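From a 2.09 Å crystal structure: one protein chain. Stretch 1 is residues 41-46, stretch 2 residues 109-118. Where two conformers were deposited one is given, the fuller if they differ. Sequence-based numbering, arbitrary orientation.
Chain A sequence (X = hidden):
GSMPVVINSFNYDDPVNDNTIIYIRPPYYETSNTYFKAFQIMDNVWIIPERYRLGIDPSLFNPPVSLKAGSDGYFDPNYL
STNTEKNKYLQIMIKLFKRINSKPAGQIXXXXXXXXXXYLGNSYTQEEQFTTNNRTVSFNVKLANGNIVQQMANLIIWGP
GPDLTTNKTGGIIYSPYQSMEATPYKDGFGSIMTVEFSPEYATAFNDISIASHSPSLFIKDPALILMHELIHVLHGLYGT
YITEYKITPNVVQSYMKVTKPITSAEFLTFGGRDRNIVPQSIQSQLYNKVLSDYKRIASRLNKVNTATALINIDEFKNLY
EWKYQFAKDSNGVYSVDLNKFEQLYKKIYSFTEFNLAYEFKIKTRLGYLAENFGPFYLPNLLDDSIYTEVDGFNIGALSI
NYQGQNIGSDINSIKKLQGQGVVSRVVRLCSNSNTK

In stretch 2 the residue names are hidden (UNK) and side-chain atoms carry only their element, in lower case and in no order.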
ATOM      1  N   ILE A  41      11.935 -11.448   3.460  1.00 20.31           N
ATOM      2  CA  ILE A  41      11.132 -10.262   3.114  1.00 18.41           C
ATOM      3  C   ILE A  41      11.456  -9.733   1.719  1.00 20.88           C
ATOM      4  O   ILE A  41      10.582  -9.149   1.020  1.00 23.40           O
ATOM      5  CB  ILE A  41      11.341  -9.154   4.258  1.00 18.26           C
ATOM      6  CG1 ILE A  41      10.487  -7.916   3.958  1.00 25.31           C
ATOM      7  CG2 ILE A  41      12.801  -8.831   4.422  1.00 14.78           C
ATOM      8  CD1 ILE A  41       9.079  -8.107   4.351  1.00 28.99           C
ATOM      9  N   MET A  42      12.704  -9.897   1.284  1.00 21.67           N
ATOM     10  CA  MET A  42      13.103  -9.566  -0.093  1.00 19.95           C
ATOM     11  C   MET A  42      14.307 -10.390  -0.383  1.00 22.78           C
ATOM     12  O   MET A  42      14.919 -10.915   0.573  1.00 20.76           O
ATOM     13  CB  MET A  42      13.416  -8.049  -0.293  1.00 22.45           C
ATOM     14  CG  MET A  42      14.439  -7.475   0.725  1.00 32.30           C
ATOM     15  SD  MET A  42      15.027  -5.783   0.291  1.00 24.56           S
ATOM     16  CE  MET A  42      16.193  -6.189  -0.986  1.00 21.19           C
ATOM     17  N   ASP A  43      14.702 -10.517  -1.655  1.00 22.22           N
ATOM     18  CA  ASP A  43      15.887 -11.330  -1.990  0.54 20.53           C
ATOM     19  C   ASP A  43      17.103 -10.973  -1.112  1.00 25.79           C
ATOM     20  O   ASP A  43      17.534  -9.803  -1.069  1.00 21.35           O
ATOM     21  CB  ASP A  43      16.284 -11.162  -3.453  0.54 22.93           C
ATOM     22  CG  ASP A  43      15.368 -11.907  -4.421  0.54 24.93           C
ATOM     23  OD1 ASP A  43      14.556 -12.758  -4.006  0.54 25.91           O
ATOM     24  OD2 ASP A  43      15.487 -11.638  -5.625  0.54 33.07           O
ATOM     25  N   ASN A  44      17.672 -11.998  -0.447  1.00 21.93           N
ATOM     26  CA  ASN A  44      18.844 -11.908   0.418  1.00 20.82           C
ATOM     27  C   ASN A  44      18.599 -11.240   1.782  1.00 15.53           C
ATOM     28  O   ASN A  44      19.537 -10.945   2.493  1.00 20.81           O
ATOM     29  CB  ASN A  44      20.027 -11.200  -0.295  1.00 22.81           C
ATOM     30  CG  ASN A  44      20.553 -11.995  -1.494  1.00 31.47           C
ATOM     31  OD1 ASN A  44      20.503 -13.220  -1.483  1.00 21.15           O
ATOM     32  ND2 ASN A  44      21.018 -11.299  -2.541  1.00 22.65           N
ATOM     33  N   VAL A  45      17.363 -11.015   2.164  1.00 19.13           N
ATOM     34  CA  VAL A  45      17.100 -10.416   3.482  1.00 21.09           C
ATOM     35  C   VAL A  45      16.115 -11.297   4.233  1.00 21.90           C
ATOM     36  O   VAL A  45      14.984 -11.559   3.774  1.00 22.38           O
ATOM     37  CB  VAL A  45      16.521  -8.954   3.375  1.00 22.32           C
ATOM     38  CG1 VAL A  45      16.366  -8.344   4.752  1.00 20.88           C
ATOM     39  CG2 VAL A  45      17.425  -8.084   2.546  1.00 16.57           C
ATOM     40  N   TRP A  46      16.537 -11.754   5.403  1.00 20.23           N
ATOM     41  CA  TRP A  46      15.707 -12.639   6.216  1.00 19.13           C
ATOM     42  C   TRP A  46      15.321 -11.959   7.483  1.00 19.84           C
ATOM     43  O   TRP A  46      16.141 -11.253   8.087  1.00 24.20           O
ATOM     44  CB  TRP A  46      16.466 -13.956   6.564  1.00 18.63           C
ATOM     45  CG  TRP A  46      16.674 -14.777   5.351  1.00 24.52           C
ATOM     46  CD1 TRP A  46      17.686 -14.670   4.467  1.00 15.53           C
ATOM     47  CD2 TRP A  46      15.787 -15.801   4.850  1.00 20.75           C
ATOM     48  NE1 TRP A  46      17.502 -15.588   3.436  1.00 21.15           N
ATOM     49  CE2 TRP A  46      16.345 -16.285   3.651  1.00 21.26           C
ATOM     50  CE3 TRP A  46      14.584 -16.355   5.310  1.00 26.79           C
ATOM     51  CZ2 TRP A  46      15.746 -17.334   2.898  1.00 19.75           C
ATOM     52  CZ3 TRP A  46      13.976 -17.396   4.553  1.00 31.72           C
ATOM     53  CH2 TRP A  46      14.561 -17.853   3.357  1.00 22.02           C
ATOM     54  N   UNK A 109      17.905   2.296  -2.602  1.00 23.23           N
ATOM     55  CA  UNK A 109      18.503   1.714  -1.372  1.00 22.48           C
ATOM     56  C   UNK A 109      18.275   0.177  -1.258  1.00 23.00           C
ATOM     57  O   UNK A 109      19.216  -0.595  -1.011  1.00 22.45           O
ATOM     58  c   UNK A 109      17.690   2.557   2.328  1.00 21.04           C
ATOM     59  c   UNK A 109      17.923   2.385  -0.136  1.00 19.85           C
ATOM     60  c   UNK A 109      19.875   1.846   1.377  1.00 29.49           C
ATOM     61  c   UNK A 109      18.358   1.777   1.208  1.00 21.58           C
ATOM     62  N   UNK A 110      17.036  -0.259  -1.461  1.00 22.85           N
ATOM     63  CA  UNK A 110      16.746  -1.694  -1.350  1.00 22.18           C
ATOM     64  C   UNK A 110      17.438  -2.541  -2.431  1.00 23.56           C
ATOM     65  O   UNK A 110      17.867  -3.690  -2.126  1.00 19.39           O
ATOM     66  c   UNK A 110      15.249  -1.940  -1.370  1.00 22.98           C
ATOM     67  c   UNK A 110      12.983  -1.846  -0.204  1.00 14.82           C
ATOM     68  c   UNK A 110      15.130  -1.856   1.152  1.00 18.49           C
ATOM     69  c   UNK A 110      14.483  -1.409  -0.150  1.00 26.11           C
ATOM     70  N   UNK A 111      17.582  -1.993  -3.652  1.00 20.99           N
ATOM     71  CA  UNK A 111      18.347  -2.670  -4.736  1.00 28.18           C
ATOM     72  C   UNK A 111      19.828  -2.857  -4.351  1.00 30.76           C
ATOM     73  O   UNK A 111      20.453  -3.897  -4.649  1.00 23.18           O
ATOM     74  c   UNK A 111      16.664  -0.804  -7.750  1.00 56.50           C
ATOM     75  o   UNK A 111      17.641  -0.132  -8.159  1.00 60.82           O
ATOM     76  o   UNK A 111      15.490  -0.584  -8.138  1.00 56.06           O
ATOM     77  c   UNK A 111      16.892  -1.932  -6.735  1.00 39.53           C
ATOM     78  c   UNK A 111      18.255  -1.889  -6.063  1.00 31.79           C
ATOM     79  N   UNK A 112      20.408  -1.862  -3.675  1.00 17.82           N
ATOM     80  CA  UNK A 112      21.761  -2.014  -3.161  1.00 23.91           C
ATOM     81  C   UNK A 112      21.858  -3.091  -2.109  1.00 21.97           C
ATOM     82  O   UNK A 112      22.790  -3.881  -2.126  1.00 27.25           O
ATOM     83  c   UNK A 112      22.603   0.346  -3.606  1.00 35.63           C
ATOM     84  c   UNK A 112      22.284  -0.683  -2.559  1.00 28.33           C
ATOM     85  c   UNK A 112      23.893   0.046  -4.309  1.00 35.62           C
ATOM     86  o   UNK A 112      24.108   0.545  -5.413  1.00 38.94           O
ATOM     87  o   UNK A 112      24.702  -0.708  -3.761  1.00 35.91           O
ATOM     88  N   UNK A 113      20.925  -3.106  -1.171  1.00 18.43           N
ATOM     89  CA  UNK A 113      20.918  -4.121  -0.117  1.00 16.84           C
ATOM     90  C   UNK A 113      20.815  -5.552  -0.714  1.00 29.40           C
ATOM     91  O   UNK A 113      21.321  -6.529  -0.142  1.00 24.87           O
ATOM     92  c   UNK A 113      19.778  -3.866   0.866  1.00 20.30           C
ATOM     93  c   UNK A 113      20.041  -2.559   1.654  1.00 17.97           C
ATOM     94  c   UNK A 113      19.692  -4.985   1.855  1.00 27.80           C
ATOM     95  c   UNK A 113      21.336  -2.592   2.481  1.00 18.96           C
ATOM     96  N   UNK A 114      20.099  -5.662  -1.830  1.00 18.05           N
ATOM     97  CA  UNK A 114      19.925  -6.951  -2.506  1.00 22.27           C
ATOM     98  C   UNK A 114      21.174  -7.361  -3.251  1.00 16.89           C
ATOM     99  O   UNK A 114      21.596  -8.514  -3.181  1.00 24.48           O
ATOM    100  n   UNK A 114      16.363  -8.529  -7.589  1.00 44.09           N
ATOM    101  c   UNK A 114      17.507  -7.785  -5.480  1.00 20.59           C
ATOM    102  c   UNK A 114      17.498  -8.802  -6.628  1.00 38.24           C
ATOM    103  c   UNK A 114      18.677  -8.039  -4.488  1.00 23.27           C
ATOM    104  c   UNK A 114      18.740  -6.873  -3.468  1.00 18.76           C
ATOM    105  N   UNK A 115      21.794  -6.407  -3.928  1.00 22.14           N
ATOM    106  CA  UNK A 115      22.864  -6.686  -4.892  1.00 29.16           C
ATOM    107  C   UNK A 115      24.307  -6.612  -4.378  1.00 21.65           C
ATOM    108  O   UNK A 115      25.194  -7.138  -5.051  1.00 20.78           O
ATOM    109  o   UNK A 115      21.038  -7.148  -7.002  1.00 32.92           O
ATOM    110  n   UNK A 115      20.937  -4.957  -7.539  1.00 28.68           N
ATOM    111  c   UNK A 115      22.744  -5.737  -6.094  1.00 29.22           C
ATOM    112  c   UNK A 115      21.490  -6.004  -6.916  1.00 29.16           C
ATOM    113  N   UNK A 116      24.550  -5.965  -3.237  1.00 17.44           N
ATOM    114  CA  UNK A 116      25.951  -5.817  -2.755  1.00 20.40           C
ATOM    115  C   UNK A 116      26.370  -7.048  -1.950  1.00 21.68           C
ATOM    116  O   UNK A 116      26.695  -6.958  -0.772  1.00 21.16           O
ATOM    117  c   UNK A 116      26.145  -4.563  -1.907  1.00 13.51           C
ATOM    118  N   UNK A 117      26.408  -8.191  -2.598  1.00 19.93           N
ATOM    119  CA  UNK A 117      26.768  -9.411  -1.871  1.00 19.59           C
ATOM    120  C   UNK A 117      28.235  -9.390  -1.334  1.00 16.33           C
ATOM    121  O   UNK A 117      29.140  -8.821  -1.942  1.00 20.17           O
ATOM    122  c   UNK A 117      27.592 -10.591  -3.883  1.00 32.15           C
ATOM    123  c   UNK A 117      25.102 -10.660  -3.343  1.00 24.07           C
ATOM    124  c   UNK A 117      26.565 -10.616  -2.765  1.00 27.88           C
ATOM    125  c   UNK A 117      27.726 -11.947  -4.580  1.00 35.46           C
ATOM    126  N   UNK A 118      28.489 -10.007  -0.180  1.00 18.53           N
ATOM    127  CA  UNK A 118      29.877 -10.034   0.324  1.00 18.44           C
ATOM    128  C   UNK A 118      30.882 -10.742  -0.606  1.00 21.06           C
ATOM    129  O   UNK A 118      30.479 -11.639  -1.342  1.00 24.71           O
ATOM    130  c   UNK A 118      28.370 -10.612   2.044  1.00 26.13           C
ATOM    131  c   UNK A 118      29.757 -10.808   1.632  1.00 18.51           C
ATOM    132  c   UNK A 118      27.546 -10.578   0.793  1.00 21.13           C
TER

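Position 109 carries four carbons, forked at the second, and stays out of reach of stretch 1; the fork at the second carbon identifies Leu 109. Position 110 repeats that pattern, four carbons forked at the second, but here one terminal methyl touches the sulfur of Met 42. It is Leu 110, and Leu 110 CD2 lies 4.0 Å from Met 42 SD. Its backbone is approached more closely still: Met 42 CE lies 3.2 Å from Leu 110 O.

At position 111 three carbons end in two oxygens, a carboxylate two methylenes from CA, and CB points away from stretch 1: Glu 111. Position 112 has the same three carbons with two oxygens on the third, which makes it Glu 112; its CB also points away from stretch 1, and its carboxylate oxygens are hydrogen-bonded elsewhere in the structure.

Position 113 has four carbons forked at the first, with one arm two carbons long. That beta-branching gives Ile 113, whose short arm, CG2, sits 3.9 Å from Val 45 CG2.

Position 114 has four carbons in a row ending in nitrogen, with all four chi angles near 180°. This is Lys 114, fully extended. Its CB packs 3.6 Å from Met 42 CE, its CE lies 3.6 Å from Asp 43 OD2, and its NZ forms a long salt bridge with the same oxygen, Asp 43 OD2 to Lys 114 NZ being 3.8 Å.

Position 115 has two carbons, the second bearing one oxygen and one nitrogen: an amide, Asn 115, with no contact to stretch 1. Position 116 has a single carbon, hence Ala 116, the first residue to leave helical phi/psi (-86/63). Position 117 again shows four carbons forked at the first, with one two-carbon arm: Ile 117, whose CG2 lies 4.2 Å from Asn 44 ND2. Position 118 has three carbons closing a ring onto the backbone N, which makes it Pro 118, out of reach of stretch 1.

The contact sets a type II turn, Met 42 to Val 45, against the last part of a helix. Val 45 N to Met 42 O, 2.9 Å, closes the turn, and Asn 44 occupies its third position with phi/psi of 74/11. From there Asn 44 ND2 donates to Lys 114 O at 2.9 Å and 153°, the sole hydrogen bond between the stretches. Two apolar pairs, Met 42 with Leu 110 and Val 45 with Ile 113, add packing, while the long salt bridge supplements it with charge attraction. Together the stretches bury 329 Å².

Stretch 2, residues 109-118: LLEEIKNAIP
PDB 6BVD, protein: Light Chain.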